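Local coordinates for HydG protein (Carboxydothermus hydrogenoformans, PDB 4RTB) that is a radical SAM maturase of [FeFe]-hydrogenase that binds an iron-sulfur cluster and S-adenosylmethionine and acts as a CO/CN synthase, at residues Ile79-Ala84 and Val337-Ser342. Numbering follows the deposited sequence.
Sequences ILFWQA and VELGVS
Phe81, on helix 74-91, turns one face of its ring to a methyl group of Leu339, the last residue of helix 330-339. The touching branch is CD2, which lies 3.9 Å from the ring centroid and 29° off the ring normal, a CH-pi contact. It sits nearer one rim of the ring than the middle: the closest pair is Phe81 CD1 with Leu339 CD2, at 3.5 Å. Phe81 reaches this place with CG anti to its carbonyl carbon (chi1 -66°). One turn on, Ala84 aims its CB at the other helix; the CA atoms of Ala84 and Leu339, 5.3 Å apart, are the nearest CA pair of the two segments. The Ala84 methyl rests on the carbonyl of Leu339, with CB 3.3 Å from O, while Leu339 CG is 4.5 Å from the same CB. Helix 330-339 is one of the outer helices of the radical SAM barrel; it precedes strand 343-345 of the parallel sheet, and helix 74-91 leads into strand 95-105 beside that strand. Helix 303-316 adds Ala311 against Ala84 and Val310 against Leu339, making the contact a buried, largely apolar junction of three helices. Just beyond Leu339 the chain leaves the helix at Gly340, whose phi is positive (162°), and runs on into strand 343-345. Near this end, Lys88 NZ donates a hydrogen bond to the Val337 carbonyl oxygen, a polar tie between the same two helices.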
loop_
_atom_site.group_PDB
_atom_site.type_symbol
_atom_site.label_atom_id
_atom_site.label_comp_id
_atom_site.label_asym_id
_atom_site.label_seq_id
_atom_site.Cartn_x
_atom_site.Cartn_y
_atom_site.Cartn_z
ATOM N N ILE A 79 14.339 19.319 6.157
ATOM C CA ILE A 79 15.167 18.886 5.032
ATOM C C ILE A 79 14.774 17.473 4.584
ATOM O O ILE A 79 14.803 17.159 3.388
ATOM C CB ILE A 79 16.685 18.942 5.373
ATOM C CG1 ILE A 79 17.537 18.609 4.143
ATOM C CG2 ILE A 79 17.034 18.010 6.523
ATOM C CD1 ILE A 79 17.366 19.572 2.988
ATOM N N LEU A 80 14.384 16.636 5.542
ATOM C CA LEU A 80 13.904 15.294 5.235
ATOM C C LEU A 80 12.671 15.360 4.345
ATOM O O LEU A 80 12.624 14.731 3.284
ATOM C CB LEU A 80 13.588 14.526 6.520
ATOM C CG LEU A 80 12.814 13.210 6.409
ATOM C CD1 LEU A 80 13.608 12.159 5.650
ATOM C CD2 LEU A 80 12.432 12.704 7.793
ATOM N N PHE A 81 11.681 16.135 4.779
ATOM C CA PHE A 81 10.442 16.283 4.026
ATOM C C PHE A 81 10.716 16.879 2.652
ATOM O O PHE A 81 10.162 16.428 1.648
ATOM C CB PHE A 81 9.441 17.151 4.794
ATOM C CG PHE A 81 8.955 16.527 6.074
ATOM C CD1 PHE A 81 9.185 15.186 6.341
ATOM C CD2 PHE A 81 8.260 17.279 7.007
ATOM C CE1 PHE A 81 8.738 14.608 7.512
ATOM C CE2 PHE A 81 7.809 16.706 8.184
ATOM C CZ PHE A 81 8.049 15.369 8.436
ATOM N N TRP A 82 11.582 17.888 2.622
ATOM C CA TRP A 82 11.988 18.529 1.375
ATOM C C TRP A 82 12.513 17.502 0.367
ATOM O O TRP A 82 12.031 17.423 -0.776
ATOM C CB TRP A 82 13.047 19.593 1.666
ATOM C CG TRP A 82 13.396 20.464 0.507
ATOM C CD1 TRP A 82 12.622 21.440 -0.049
ATOM C CD2 TRP A 82 14.625 20.461 -0.225
ATOM N NE1 TRP A 82 13.287 22.036 -1.091
ATOM C CE2 TRP A 82 14.522 21.453 -1.218
ATOM C CE3 TRP A 82 15.802 19.710 -0.141
ATOM C CZ2 TRP A 82 15.549 21.716 -2.122
ATOM C CZ3 TRP A 82 16.821 19.971 -1.037
ATOM C CH2 TRP A 82 16.690 20.966 -2.013
ATOM N N GLN A 83 13.482 16.704 0.807
ATOM C CA GLN A 83 14.036 15.646 -0.033
ATOM C C GLN A 83 12.978 14.634 -0.465
ATOM O O GLN A 83 12.969 14.194 -1.616
ATOM C CB GLN A 83 15.171 14.926 0.693
ATOM C CG GLN A 83 16.548 15.337 0.218
ATOM C CD GLN A 83 16.757 15.064 -1.259
ATOM O OE1 GLN A 83 16.295 14.052 -1.787
ATOM N NE2 GLN A 83 17.451 15.973 -1.936
ATOM N N ALA A 84 12.092 14.270 0.458
ATOM C CA ALA A 84 11.026 13.319 0.160
ATOM C C ALA A 84 10.140 13.816 -0.983
ATOM O O ALA A 84 9.890 13.083 -1.948
ATOM C CB ALA A 84 10.190 13.053 1.401
ATOM N N VAL A 337 0.615 12.043 0.302
ATOM C CA VAL A 337 0.781 11.909 -1.141
ATOM C C VAL A 337 1.926 12.814 -1.614
ATOM O O VAL A 337 2.738 12.406 -2.446
ATOM C CB VAL A 337 -0.520 12.240 -1.910
ATOM C CG1 VAL A 337 -0.285 12.180 -3.409
ATOM C CG2 VAL A 337 -1.633 11.278 -1.509
ATOM N N GLU A 338 1.998 14.027 -1.066
ATOM C CA GLU A 338 3.104 14.946 -1.359
ATOM C C GLU A 338 4.463 14.347 -0.985
ATOM O O GLU A 338 5.449 14.529 -1.705
ATOM C CB GLU A 338 2.921 16.280 -0.616
ATOM C CG GLU A 338 2.140 17.361 -1.362
ATOM C CD GLU A 338 1.863 18.590 -0.497
ATOM O OE1 GLU A 338 2.828 19.221 -0.010
ATOM O OE2 GLU A 338 0.673 18.922 -0.302
ATOM N N LEU A 339 4.508 13.637 0.140
ATOM C CA LEU A 339 5.780 13.200 0.712
ATOM C C LEU A 339 6.279 11.821 0.262
ATOM O O LEU A 339 7.407 11.447 0.584
ATOM C CB LEU A 339 5.694 13.218 2.240
ATOM C CG LEU A 339 6.218 14.478 2.932
ATOM C CD1 LEU A 339 5.251 15.635 2.765
ATOM C CD2 LEU A 339 6.488 14.209 4.400
ATOM N N GLY A 340 5.463 11.060 -0.464
ATOM C CA GLY A 340 5.941 9.787 -0.981
ATOM C C GLY A 340 4.922 8.756 -1.435
ATOM O O GLY A 340 5.216 7.929 -2.301
ATOM N N VAL A 341 3.735 8.791 -0.839
ATOM C CA VAL A 341 2.667 7.849 -1.165
ATOM C C VAL A 341 2.323 7.878 -2.653
ATOM O O VAL A 341 2.120 8.946 -3.225
ATOM C CB VAL A 341 1.399 8.151 -0.340
ATOM C CG1 VAL A 341 0.203 7.378 -0.872
ATOM C CG2 VAL A 341 1.640 7.847 1.131
ATOM N N SER A 342 2.261 6.706 -3.278
ATOM C CA SER A 342 1.969 6.625 -4.706
ATOM C C SER A 342 0.682 5.857 -4.992
ATOM O O SER A 342 0.182 5.873 -6.119
ATOM C CB SER A 342 3.139 5.977 -5.449
ATOM O OG SER A 342 3.428 4.695 -4.921
#